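Local coordinates for protein ubiquitin-conjugating ligase MGC351130 (Homo sapiens, PDB 1YRV) that catalyses the covalent attachment of ubiquitin to other proteins, as an E2 enzyme that takes ubiquitin from E1 as a thioester, at residues H29-D34 / N121-S126; K41-K46 / I127-Q132; W55-E60 / L74-T79; V88-T93 / T104-I109. All coordinates share one frame; numbering follows the deposited sequence.

Interaction 1: residues H29-D34 / N121-S126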
loop_
_atom_site.group_PDB
_atom_site.type_symbol
_atom_site.label_atom_id
_atom_site.label_comp_id
_atom_site.label_asym_id
_atom_site.label_seq_id
_atom_site.Cartn_x
_atom_site.Cartn_y
_atom_site.Cartn_z
ATOM N N HIS A 29 13.885 -10.616 -3.219
ATOM C CA HIS A 29 15.217 -10.475 -2.669
ATOM C C HIS A 29 15.924 -9.332 -3.353
ATOM O O HIS A 29 16.510 -8.486 -2.686
ATOM C CB HIS A 29 16.045 -11.733 -2.856
ATOM C CG HIS A 29 17.304 -11.717 -2.063
ATOM N ND1 HIS A 29 17.357 -12.202 -0.776
ATOM C CD2 HIS A 29 18.489 -11.119 -2.293
ATOM C CE1 HIS A 29 18.526 -11.894 -0.247
ATOM N NE2 HIS A 29 19.232 -11.233 -1.141
ATOM N N ARG A 30 15.904 -9.331 -4.678
ATOM C CA ARG A 30 16.507 -8.253 -5.440
ATOM C C ARG A 30 15.783 -6.951 -5.078
ATOM O O ARG A 30 16.416 -5.991 -4.670
ATOM C CB ARG A 30 16.388 -8.514 -6.934
ATOM C CG ARG A 30 16.801 -7.322 -7.781
ATOM C CD ARG A 30 16.005 -7.276 -9.113
ATOM N NE ARG A 30 14.570 -7.209 -8.878
ATOM C CZ ARG A 30 13.634 -7.517 -9.778
ATOM N NH1 ARG A 30 12.309 -7.434 -9.494
ATOM N NH2 ARG A 30 14.012 -7.896 -10.980
ATOM N N ASP A 31 14.461 -6.918 -5.213
ATOM C CA ASP A 31 13.710 -5.722 -4.873
ATOM C C ASP A 31 14.045 -5.123 -3.518
ATOM O O ASP A 31 14.124 -3.911 -3.394
ATOM C CB ASP A 31 12.217 -6.002 -4.886
ATOM C CG ASP A 31 11.657 -6.161 -6.285
ATOM O OD1 ASP A 31 12.412 -5.959 -7.261
ATOM O OD2 ASP A 31 10.449 -6.492 -6.392
ATOM N N PHE A 32 14.189 -5.956 -2.495
ATOM C CA PHE A 32 14.511 -5.464 -1.156
ATOM C C PHE A 32 15.876 -4.792 -1.108
ATOM O O PHE A 32 16.048 -3.766 -0.461
ATOM C CB PHE A 32 14.484 -6.604 -0.159
ATOM C CG PHE A 32 14.438 -6.162 1.272
ATOM C CD1 PHE A 32 14.977 -6.966 2.271
ATOM C CD2 PHE A 32 13.838 -4.959 1.641
ATOM C CE1 PHE A 32 14.918 -6.572 3.627
ATOM C CE2 PHE A 32 13.777 -4.561 2.996
ATOM C CZ PHE A 32 14.316 -5.366 3.982
ATOM N N CYS A 33 16.863 -5.364 -1.782
ATOM C CA CYS A 33 18.188 -4.737 -1.812
ATOM C C CYS A 33 18.075 -3.354 -2.462
ATOM O O CYS A 33 18.730 -2.412 -2.039
ATOM C CB CYS A 33 19.172 -5.560 -2.637
ATOM S SG CYS A 33 19.602 -7.119 -1.915
ATOM N N ASP A 34 17.242 -3.257 -3.495
ATOM C CA ASP A 34 17.037 -2.007 -4.201
ATOM C C ASP A 34 16.365 -0.961 -3.326
ATOM O O ASP A 34 16.712 0.205 -3.368
ATOM C CB ASP A 34 16.167 -2.238 -5.430
ATOM C CG ASP A 34 16.905 -2.906 -6.555
ATOM O OD1 ASP A 34 16.225 -3.269 -7.552
ATOM O OD2 ASP A 34 18.149 -3.064 -6.464
ATOM N N ASN A 121 6.557 -4.707 -14.209
ATOM C CA ASN A 121 7.565 -3.689 -13.959
ATOM C C ASN A 121 7.378 -3.129 -12.583
ATOM O O ASN A 121 8.209 -2.366 -12.109
ATOM C CB ASN A 121 7.426 -2.564 -14.947
ATOM C CG ASN A 121 8.000 -2.910 -16.284
ATOM O OD1 ASN A 121 7.771 -4.006 -16.829
ATOM N ND2 ASN A 121 8.766 -1.981 -16.837
ATOM N N TYR A 122 6.262 -3.478 -11.961
ATOM C CA TYR A 122 5.992 -3.035 -10.609
ATOM C C TYR A 122 6.863 -3.793 -9.598
ATOM O O TYR A 122 6.627 -4.964 -9.348
ATOM C CB TYR A 122 4.545 -3.288 -10.265
ATOM C CG TYR A 122 3.603 -2.194 -10.677
ATOM C CD1 TYR A 122 3.585 -0.983 -10.000
ATOM C CD2 TYR A 122 2.690 -2.394 -11.708
ATOM C CE1 TYR A 122 2.674 0.002 -10.330
ATOM C CE2 TYR A 122 1.773 -1.425 -12.057
ATOM C CZ TYR A 122 1.766 -0.220 -11.366
ATOM O OH TYR A 122 0.885 0.787 -11.699
ATOM N N THR A 123 7.853 -3.131 -9.016
ATOM C CA THR A 123 8.722 -3.748 -8.007
ATOM C C THR A 123 8.294 -3.297 -6.603
ATOM O O THR A 123 7.477 -2.397 -6.467
ATOM C CB THR A 123 10.165 -3.308 -8.184
ATOM O OG1 THR A 123 10.229 -1.895 -7.972
ATOM C CG2 THR A 123 10.660 -3.637 -9.599
ATOM N N LEU A 124 8.851 -3.901 -5.556
ATOM C CA LEU A 124 8.484 -3.481 -4.202
ATOM C C LEU A 124 8.522 -1.953 -4.058
ATOM O O LEU A 124 7.638 -1.380 -3.425
ATOM C CB LEU A 124 9.415 -4.112 -3.155
ATOM C CG LEU A 124 9.122 -3.922 -1.650
ATOM C CD1 LEU A 124 7.781 -4.496 -1.280
ATOM C CD2 LEU A 124 10.215 -4.615 -0.814
ATOM N N SER A 125 9.561 -1.319 -4.621
ATOM C CA SER A 125 9.737 0.139 -4.592
ATOM C C SER A 125 8.603 0.880 -5.295
ATOM O O SER A 125 8.084 1.841 -4.772
ATOM C CB SER A 125 11.062 0.543 -5.248
ATOM O OG SER A 125 12.159 0.034 -4.532
ATOM N N SER A 126 8.255 0.427 -6.493
ATOM C CA SER A 126 7.192 1.023 -7.292
ATOM C C SER A 126 5.913 1.029 -6.535
ATOM O O SER A 126 5.238 2.051 -6.403
ATOM C CB SER A 126 6.933 0.218 -8.558
ATOM O OG SER A 126 7.955 0.403 -9.483
HETATM O O HOH W 1 12.318 -2.655 -5.502
#
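Asp31, on helix 23-38, reaches across to the first turn of helix 124-135 and meets it with every atom of its side chain. CB packs on CB of Leu124, 3.8 Å away. CG lies beside the backbone N, anti to the carbonyl carbon (chi1 -73°), which carries the carboxylate toward the start of the other helix. There OD1 rests 3.6 Å from CB of Thr123 and is gripped by its own neighbour: Arg30 donates NE and NH1 side-on to this one oxygen, the NH1–OD1 salt bridge measuring 2.7 Å, both from the same face of the carboxylate. OD2 accepts the amide N of Leu124 at 3.2 Å, a nearly straight bond (162°) that arrives from well above the carboxylate plane; Tyr82 OH also bonds to OD2. Without the carboxylate of Asp31, as with an alanine here, Leu124 N would probably lose this acceptor and Arg30 its partner. One water links Asp31 O to Ser125 N. Thr123 occupies the N-cap, its OG1 taking a weak bond from Ser126 N at 3.4 Å. The aspartate thus adds a second, interhelical acceptor at a capped helix N-terminus, tying the N-terminal helix of the UBC fold to helix 124-135.

Interaction 2: residues K41-K46 / I127-Q132; sequences KGITAK and ILLALQ
Gln132 NE2 has two acceptors, a water at 2.9 Å and Glu60 O of strand 54-60; the water in turn donates to Lys41 O at 3.0 Å, so the amide is bridged to the turn that leads into strand 43-47. The glutamine gets there with an extended chain, CG anti to the backbone N (chi1 -179°), which carries its amide from the helix to the strand. Ile43 does most of the apolar work. Its two branches part: CG2 meets CD1 of Leu128 at 3.9 Å, while CD1 touches CD2 of Leu129 at 3.8 Å, those two side chains crossing at about a right angle, and also packs beside the glutamine amide. Two residues on, CB of Ala45 packs on the same Leu128 CD1, 3.8 Å away, so that one leucine methyl is shared by two residues of the strand. Cutting Ile43 back to an alanine is likely to open a gap against Leu128 and Leu129 and let the Gln132 amide turn more easily. The axes of strand 43-46 and helix 127-132 come within 9.9 Å, their N-to-C directions 134° apart. Strand 43-47 is an outer strand of the sheet, paired with strand 54-60; Leu35 of helix 23-38 touches both Ala45 and Leu128, and Phe111 of helix 110-113 packs on Ala130 and Leu131.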
loop_
_atom_site.group_PDB
_atom_site.type_symbol
_atom_site.label_atom_id
_atom_site.label_comp_id
_atom_site.label_asym_id
_atom_site.label_seq_id
_atom_site.Cartn_x
_atom_site.Cartn_y
_atom_site.Cartn_z
ATOM N N LYS A 41 12.776 8.385 1.676
ATOM C CA LYS A 41 12.302 9.128 2.824
ATOM C C LYS A 41 10.808 8.895 2.962
ATOM O O LYS A 41 10.075 8.952 1.979
ATOM C CB LYS A 41 12.589 10.611 2.590
ATOM C CG LYS A 41 11.912 11.564 3.568
ATOM C CD LYS A 41 11.379 12.805 2.842
ATOM C CE LYS A 41 10.773 13.834 3.816
ATOM N NZ LYS A 41 9.725 13.289 4.751
ATOM N N GLY A 42 10.364 8.626 4.183
ATOM C CA GLY A 42 8.948 8.414 4.431
ATOM C C GLY A 42 8.387 7.034 4.131
ATOM O O GLY A 42 7.178 6.848 4.168
ATOM N N ILE A 43 9.259 6.069 3.860
ATOM C CA ILE A 43 8.843 4.726 3.533
ATOM C C ILE A 43 9.697 3.666 4.222
ATOM O O ILE A 43 10.922 3.653 4.106
ATOM C CB ILE A 43 8.897 4.531 2.025
ATOM C CG1 ILE A 43 7.648 5.139 1.402
ATOM C CG2 ILE A 43 9.037 3.061 1.691
ATOM C CD1 ILE A 43 7.890 5.748 0.097
ATOM N N THR A 44 9.030 2.769 4.933
ATOM C CA THR A 44 9.697 1.697 5.655
ATOM C C THR A 44 8.976 0.420 5.323
ATOM O O THR A 44 7.742 0.391 5.288
ATOM C CB THR A 44 9.598 1.917 7.152
ATOM O OG1 THR A 44 9.934 3.279 7.439
ATOM C CG2 THR A 44 10.557 1.002 7.890
ATOM N N ALA A 45 9.739 -0.633 5.062
ATOM C CA ALA A 45 9.152 -1.924 4.716
ATOM C C ALA A 45 10.074 -2.999 5.228
ATOM O O ALA A 45 11.280 -2.951 5.021
ATOM C CB ALA A 45 8.979 -2.035 3.215
ATOM N N LYS A 46 9.502 -3.962 5.921
ATOM C CA LYS A 46 10.307 -5.018 6.485
ATOM C C LYS A 46 9.669 -6.385 6.270
ATOM O O LYS A 46 8.467 -6.553 6.493
ATOM C CB LYS A 46 10.475 -4.749 7.982
ATOM C CG LYS A 46 11.515 -5.605 8.681
ATOM C CD LYS A 46 12.960 -5.212 8.297
ATOM C CE LYS A 46 13.917 -6.358 8.662
ATOM N NZ LYS A 46 13.362 -7.171 9.821
ATOM N N ILE A 127 5.560 -0.160 -6.076
ATOM C CA ILE A 127 4.347 -0.372 -5.316
ATOM C C ILE A 127 4.284 0.559 -4.111
ATOM O O ILE A 127 3.238 1.113 -3.799
ATOM C CB ILE A 127 4.302 -1.814 -4.827
ATOM C CG1 ILE A 127 4.434 -2.763 -6.047
ATOM C CG2 ILE A 127 3.080 -1.996 -3.951
ATOM C CD1 ILE A 127 4.483 -4.218 -5.683
ATOM N N LEU A 128 5.407 0.731 -3.437
ATOM C CA LEU A 128 5.425 1.575 -2.258
ATOM C C LEU A 128 5.249 3.053 -2.642
ATOM O O LEU A 128 4.424 3.742 -2.048
ATOM C CB LEU A 128 6.713 1.321 -1.459
ATOM C CG LEU A 128 6.873 -0.100 -0.866
ATOM C CD1 LEU A 128 8.179 -0.290 -0.035
ATOM C CD2 LEU A 128 5.663 -0.347 0.052
ATOM N N LEU A 129 5.987 3.535 -3.645
ATOM C CA LEU A 129 5.845 4.923 -4.064
ATOM C C LEU A 129 4.462 5.116 -4.649
ATOM O O LEU A 129 3.791 6.097 -4.330
ATOM C CB LEU A 129 6.903 5.320 -5.110
ATOM C CG LEU A 129 8.391 5.096 -4.742
ATOM C CD1 LEU A 129 9.261 5.384 -5.939
ATOM C CD2 LEU A 129 8.809 5.981 -3.540
ATOM N N ALA A 130 4.001 4.196 -5.494
ATOM C CA ALA A 130 2.668 4.391 -6.066
ATOM C C ALA A 130 1.617 4.479 -4.963
ATOM O O ALA A 130 0.748 5.369 -4.995
ATOM C CB ALA A 130 2.300 3.262 -7.065
ATOM N N LEU A 131 1.687 3.569 -3.992
ATOM C CA LEU A 131 0.741 3.562 -2.857
ATOM C C LEU A 131 0.715 4.919 -2.163
ATOM O O LEU A 131 -0.344 5.478 -1.895
ATOM C CB LEU A 131 1.147 2.491 -1.834
ATOM C CG LEU A 131 0.318 1.198 -1.685
ATOM C CD1 LEU A 131 -0.253 0.776 -2.984
ATOM C CD2 LEU A 131 1.208 0.117 -1.099
ATOM N N GLN A 132 1.893 5.431 -1.855
ATOM C CA GLN A 132 1.995 6.725 -1.209
ATOM C C GLN A 132 1.213 7.793 -1.950
ATOM O O GLN A 132 0.380 8.450 -1.364
ATOM C CB GLN A 132 3.457 7.136 -1.104
ATOM C CG GLN A 132 3.639 8.451 -0.423
ATOM C CD GLN A 132 5.108 8.791 -0.195
ATOM O OE1 GLN A 132 5.831 9.154 -1.123
ATOM N NE2 GLN A 132 5.561 8.641 1.043
HETATM O O HOH W 2 7.792 10.512 0.910
#

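Interaction 3: residues W55-E60 / L74-T79; sequences WEVEIE and LTIHFT
Trp55 and Ile76 form an antiparallel hydrogen-bonded pair, with Trp55 N to Ile76 O and Ile76 N to Trp55 O both at 3.0 Å. Val57 and Leu74 make the next such pair, closed by Leu74 N to Val57 O at 2.8 Å and by a nearly straight bond (172°) from Val57 N to Leu74 O. Between them Glu56 faces Thr75 as a non-hydrogen-bonded pair on the opposite face of the sheet.

The side chains of Trp55, Val57, Leu74 and Ile76 share the inner face. Val57 divides its methyls: CG1, anti to the carbonyl carbon (chi1 -37°), meets CD1 of Ile76 at 3.8 Å, whereas CG2 lies 3.6 Å from CB of Leu74. Ile59 extends the row, its CD1 touching Leu74 CD1. Beyond the Trp55–Ile76 pair, Trp55 CD1 comes to 3.5 Å from Phe78 CE1, lying at the edge of the phenyl ring and near its plane; the five-membered ring of Trp55 and the Phe78 ring are turned 78° against each other.

In the next shell Met52 O accepts from Trp55 NE1, Phe32 of helix 23-38 meets the indole edge-to-face, and Leu124 of helix 124-135 touches both Trp55 and Phe78. This central hairpin lies between strands 43-47 and 88-91, its apolar face under helix 124-135.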
loop_
_atom_site.group_PDB
_atom_site.type_symbol
_atom_site.label_atom_id
_atom_site.label_comp_id
_atom_site.label_asym_id
_atom_site.label_seq_id
_atom_site.Cartn_x
_atom_site.Cartn_y
_atom_site.Cartn_z
ATOM N N TRP A 55 4.990 -8.781 4.408
ATOM C CA TRP A 55 5.652 -7.511 4.763
ATOM C C TRP A 55 4.858 -6.587 5.650
ATOM O O TRP A 55 3.632 -6.553 5.609
ATOM C CB TRP A 55 5.973 -6.693 3.515
ATOM C CG TRP A 55 6.867 -7.380 2.616
ATOM C CD1 TRP A 55 6.578 -8.467 1.861
ATOM C CD2 TRP A 55 8.267 -7.116 2.448
ATOM N NE1 TRP A 55 7.719 -8.907 1.233
ATOM C CE2 TRP A 55 8.761 -8.097 1.575
ATOM C CE3 TRP A 55 9.140 -6.138 2.948
ATOM C CZ2 TRP A 55 10.103 -8.145 1.205
ATOM C CZ3 TRP A 55 10.477 -6.179 2.578
ATOM C CH2 TRP A 55 10.946 -7.184 1.703
ATOM N N GLU A 56 5.586 -5.799 6.425
ATOM C CA GLU A 56 4.971 -4.803 7.270
ATOM C C GLU A 56 5.479 -3.458 6.788
ATOM O O GLU A 56 6.690 -3.189 6.772
ATOM C CB GLU A 56 5.328 -5.037 8.722
ATOM C CG GLU A 56 4.463 -6.091 9.365
ATOM C CD GLU A 56 4.788 -6.271 10.841
ATOM O OE1 GLU A 56 4.191 -7.162 11.488
ATOM O OE2 GLU A 56 5.648 -5.519 11.350
ATOM N N VAL A 57 4.549 -2.610 6.376
ATOM C CA VAL A 57 4.953 -1.329 5.856
ATOM C C VAL A 57 4.259 -0.112 6.456
ATOM O O VAL A 57 3.112 -0.170 6.890
ATOM C CB VAL A 57 4.770 -1.260 4.313
ATOM C CG1 VAL A 57 5.116 -2.591 3.687
ATOM C CG2 VAL A 57 3.368 -0.842 3.955
ATOM N N GLU A 58 4.998 0.989 6.449
ATOM C CA GLU A 58 4.550 2.298 6.918
ATOM C C GLU A 58 4.909 3.341 5.865
ATOM O O GLU A 58 6.082 3.499 5.494
ATOM C CB GLU A 58 5.220 2.643 8.244
ATOM C CG GLU A 58 4.566 1.939 9.417
ATOM C CD GLU A 58 4.862 2.602 10.777
ATOM O OE1 GLU A 58 4.981 3.858 10.833
ATOM O OE2 GLU A 58 4.944 1.859 11.791
ATOM N N ILE A 59 3.889 4.037 5.377
ATOM C CA ILE A 59 4.095 5.055 4.368
ATOM C C ILE A 59 3.578 6.396 4.859
ATOM O O ILE A 59 2.416 6.511 5.228
ATOM C CB ILE A 59 3.374 4.707 3.069
ATOM C CG1 ILE A 59 3.744 3.302 2.609
ATOM C CG2 ILE A 59 3.798 5.678 1.975
ATOM C CD1 ILE A 59 2.930 2.828 1.411
ATOM N N GLU A 60 4.449 7.402 4.898
ATOM C CA GLU A 60 4.026 8.720 5.366
ATOM C C GLU A 60 3.098 9.395 4.357
ATOM O O GLU A 60 3.217 9.192 3.135
ATOM C CB GLU A 60 5.238 9.608 5.644
ATOM C CG GLU A 60 6.046 9.167 6.854
ATOM C CD GLU A 60 7.287 10.047 7.112
ATOM O OE1 GLU A 60 7.599 10.905 6.244
ATOM O OE2 GLU A 60 7.950 9.870 8.173
ATOM N N LEU A 74 0.396 -0.646 6.720
ATOM C CA LEU A 74 -0.162 -1.729 5.933
ATOM C C LEU A 74 0.620 -3.027 6.051
ATOM O O LEU A 74 1.695 -3.079 6.643
ATOM C CB LEU A 74 -0.122 -1.301 4.466
ATOM C CG LEU A 74 -0.579 0.109 4.138
ATOM C CD1 LEU A 74 0.233 0.690 2.989
ATOM C CD2 LEU A 74 -2.045 0.079 3.820
ATOM N N THR A 75 0.040 -4.085 5.494
ATOM C CA THR A 75 0.736 -5.352 5.384
ATOM C C THR A 75 0.605 -5.664 3.895
ATOM O O THR A 75 -0.430 -5.373 3.260
ATOM C CB THR A 75 0.116 -6.534 6.194
ATOM O OG1 THR A 75 -1.196 -6.808 5.707
ATOM C CG2 THR A 75 0.085 -6.245 7.657
ATOM N N ILE A 76 1.655 -6.251 3.328
ATOM C CA ILE A 76 1.638 -6.614 1.908
ATOM C C ILE A 76 1.952 -8.110 1.797
ATOM O O ILE A 76 3.021 -8.565 2.214
ATOM C CB ILE A 76 2.688 -5.792 1.111
ATOM C CG1 ILE A 76 2.378 -4.293 1.271
ATOM C CG2 ILE A 76 2.698 -6.215 -0.357
ATOM C CD1 ILE A 76 3.238 -3.408 0.432
ATOM N N HIS A 77 1.000 -8.864 1.270
ATOM C CA HIS A 77 1.171 -10.281 1.097
ATOM C C HIS A 77 1.379 -10.637 -0.361
ATOM O O HIS A 77 0.487 -10.491 -1.187
ATOM C CB HIS A 77 -0.045 -11.022 1.620
ATOM C CG HIS A 77 -0.181 -12.403 1.066
ATOM N ND1 HIS A 77 0.686 -13.425 1.390
ATOM C CD2 HIS A 77 -1.056 -12.921 0.170
ATOM C CE1 HIS A 77 0.353 -14.512 0.719
ATOM N NE2 HIS A 77 -0.700 -14.234 -0.029
ATOM N N PHE A 78 2.599 -11.048 -0.670
ATOM C CA PHE A 78 2.947 -11.519 -2.003
ATOM C C PHE A 78 2.656 -13.024 -2.062
ATOM O O PHE A 78 2.518 -13.691 -1.024
ATOM C CB PHE A 78 4.425 -11.330 -2.270
ATOM C CG PHE A 78 4.817 -9.910 -2.419
ATOM C CD1 PHE A 78 5.268 -9.187 -1.326
ATOM C CD2 PHE A 78 4.744 -9.283 -3.669
ATOM C CE1 PHE A 78 5.643 -7.856 -1.473
ATOM C CE2 PHE A 78 5.113 -7.943 -3.835
ATOM C CZ PHE A 78 5.571 -7.218 -2.747
ATOM N N THR A 79 2.570 -13.545 -3.277
ATOM C CA THR A 79 2.348 -14.959 -3.516
ATOM C C THR A 79 3.503 -15.502 -4.398
ATOM O O THR A 79 4.235 -14.736 -5.044
ATOM C CB THR A 79 1.069 -15.182 -4.303
ATOM O OG1 THR A 79 1.251 -14.664 -5.633
ATOM C CG2 THR A 79 -0.112 -14.499 -3.634
#

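Interaction 4: residues V88-T93 / T104-I109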
loop_
_atom_site.group_PDB
_atom_site.type_symbol
_atom_site.label_atom_id
_atom_site.label_comp_id
_atom_site.label_asym_id
_atom_site.label_seq_id
_atom_site.Cartn_x
_atom_site.Cartn_y
_atom_site.Cartn_z
ATOM N N VAL A 88 -1.178 -8.664 -2.151
ATOM C CA VAL A 88 -2.450 -8.239 -1.584
ATOM C C VAL A 88 -2.078 -7.236 -0.484
ATOM O O VAL A 88 -1.317 -7.560 0.437
ATOM C CB VAL A 88 -3.224 -9.372 -0.910
ATOM C CG1 VAL A 88 -4.430 -8.781 -0.175
ATOM C CG2 VAL A 88 -3.694 -10.413 -1.942
ATOM N N VAL A 89 -2.606 -6.027 -0.580
ATOM C CA VAL A 89 -2.309 -5.003 0.408
ATOM C C VAL A 89 -3.548 -4.772 1.281
ATOM O O VAL A 89 -4.686 -4.671 0.786
ATOM C CB VAL A 89 -1.895 -3.649 -0.282
ATOM C CG1 VAL A 89 -1.786 -2.535 0.750
ATOM C CG2 VAL A 89 -0.570 -3.811 -1.021
ATOM N N LYS A 90 -3.311 -4.708 2.581
ATOM C CA LYS A 90 -4.371 -4.461 3.520
ATOM C C LYS A 90 -3.936 -3.507 4.598
ATOM O O LYS A 90 -2.772 -3.502 5.017
ATOM C CB LYS A 90 -4.829 -5.753 4.166
ATOM C CG LYS A 90 -5.655 -6.611 3.249
ATOM C CD LYS A 90 -5.931 -7.968 3.876
ATOM C CE LYS A 90 -6.760 -8.839 2.925
ATOM N NZ LYS A 90 -8.044 -8.125 2.516
ATOM N N PHE A 91 -4.892 -2.688 5.034
ATOM C CA PHE A 91 -4.667 -1.733 6.102
ATOM C C PHE A 91 -4.799 -2.492 7.407
ATOM O O PHE A 91 -5.805 -3.137 7.639
ATOM C CB PHE A 91 -5.715 -0.633 6.034
ATOM C CG PHE A 91 -5.206 0.614 5.437
ATOM C CD1 PHE A 91 -4.554 1.535 6.222
ATOM C CD2 PHE A 91 -5.335 0.852 4.075
ATOM C CE1 PHE A 91 -4.017 2.669 5.665
ATOM C CE2 PHE A 91 -4.799 1.991 3.500
ATOM C CZ PHE A 91 -4.146 2.905 4.297
ATOM N N ILE A 92 -3.781 -2.421 8.253
ATOM C CA ILE A 92 -3.820 -3.119 9.525
ATOM C C ILE A 92 -5.070 -2.702 10.298
ATOM O O ILE A 92 -5.802 -3.554 10.820
ATOM C CB ILE A 92 -2.535 -2.837 10.340
ATOM C CG1 ILE A 92 -1.390 -3.673 9.765
ATOM C CG2 ILE A 92 -2.756 -3.150 11.811
ATOM C CD1 ILE A 92 -0.020 -3.070 9.929
ATOM N N THR A 93 -5.322 -1.393 10.360
ATOM C CA THR A 93 -6.511 -0.880 11.040
ATOM C C THR A 93 -7.323 -0.096 10.032
ATOM O O THR A 93 -6.885 0.948 9.563
ATOM C CB THR A 93 -6.155 0.044 12.205
ATOM O OG1 THR A 93 -5.175 -0.588 13.031
ATOM C CG2 THR A 93 -7.374 0.296 13.050
ATOM N N THR A 104 -13.114 -4.566 4.265
ATOM C CA THR A 104 -11.922 -5.364 3.965
ATOM C C THR A 104 -10.600 -4.711 4.372
ATOM O O THR A 104 -9.573 -5.387 4.435
ATOM C CB THR A 104 -11.819 -5.633 2.455
ATOM O OG1 THR A 104 -13.104 -6.010 1.954
ATOM C CG2 THR A 104 -10.806 -6.740 2.165
ATOM N N GLY A 105 -10.625 -3.400 4.620
ATOM C CA GLY A 105 -9.416 -2.680 4.988
ATOM C C GLY A 105 -8.472 -2.635 3.800
ATOM O O GLY A 105 -7.331 -2.192 3.896
ATOM N N GLN A 106 -8.972 -3.101 2.668
ATOM C CA GLN A 106 -8.204 -3.139 1.455
ATOM C C GLN A 106 -8.421 -1.901 0.592
ATOM O O GLN A 106 -9.548 -1.494 0.310
ATOM C CB GLN A 106 -8.591 -4.391 0.684
ATOM C CG GLN A 106 -7.587 -4.838 -0.326
ATOM C CD GLN A 106 -7.771 -6.304 -0.697
ATOM O OE1 GLN A 106 -7.542 -6.710 -1.837
ATOM N NE2 GLN A 106 -8.173 -7.107 0.277
ATOM N N PRO A 107 -7.325 -1.297 0.141
ATOM C CA PRO A 107 -7.358 -0.099 -0.703
ATOM C C PRO A 107 -7.708 -0.379 -2.166
ATOM O O PRO A 107 -7.108 -1.238 -2.761
ATOM C CB PRO A 107 -5.949 0.443 -0.559
ATOM C CG PRO A 107 -5.122 -0.803 -0.413
ATOM C CD PRO A 107 -5.943 -1.671 0.502
ATOM N N CYS A 108 -8.659 0.352 -2.736
ATOM C CA CYS A 108 -9.042 0.174 -4.126
ATOM C C CYS A 108 -8.008 0.843 -5.007
ATOM O O CYS A 108 -8.025 2.062 -5.207
ATOM C CB CYS A 108 -10.389 0.813 -4.409
ATOM S SG CYS A 108 -11.733 0.160 -3.427
ATOM N N ILE A 109 -7.108 0.029 -5.532
ATOM C CA ILE A 109 -6.039 0.508 -6.373
ATOM C C ILE A 109 -6.124 -0.275 -7.655
ATOM O O ILE A 109 -6.106 -1.500 -7.627
ATOM C CB ILE A 109 -4.670 0.211 -5.745
ATOM C CG1 ILE A 109 -4.563 0.891 -4.383
ATOM C CG2 ILE A 109 -3.564 0.651 -6.694
ATOM C CD1 ILE A 109 -4.802 2.376 -4.426
#
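Phe91 N donates to Gly105 O at 2.7 Å, tying the end of strand 88-91 to the loop that leads to Cys108. The same carbonyl oxygen lies 3.1 Å from Phe91 CB and near the plane of the phenyl ring, at its edge. Chi1 of Phe91 is -102°, off the usual staggered values, and swings the ring past this oxygen toward the interior. Gly105 has a positive phi of 68°, and a CB there would crowd Phe91 O. Lys90 runs the other way: with CG beside the backbone N it stays extended until a bend at chi4 (-55°) turns NZ over the loop, 3.1 Å from CG2 of Thr104. Gln106 brings its CG to 3.1 Å from Val89 O, its chain extended alongside the strand. Pro107 turns its ring toward the strand, CD 3.3 Å from Val89 O and CG 3.9 Å from CG1 of Val89, the two side chains crossing at about a right angle. The loop thus sits against the outer edge of the strand just before Cys108, the predicted glycyl thioester residue of the E2. Strand 71-77 pairs with the other edge of strand 88-91, while Leu135 of helix 124-135 packs on both Phe91 and Pro107, and helix 110-113 follows directly after Ile109.

Overall arrangement
The four contacts build one UBC core around a four-stranded antiparallel sheet and helix 124-135. Interactions 1 and 2 follow each other along that helix, their centres about 11 Å apart, and touch where Phe32 CE2 meets Ala45 O at 3.6 Å. Interaction 3 supplies the middle of the sheet: it is joined to interaction 2 by a probable hydrogen bond from Glu60 N to Gly42 O (2.9 Å) and to interaction 4 by one between His77 O and Val88 N (2.7 Å). Interaction 4 contains Cys108, the predicted active-site residue; the side chains of Leu74, in interaction 3, and Cys108 are about 12 Å apart. Interaction 1 is farthest from interaction 4, about 20 Å between centres.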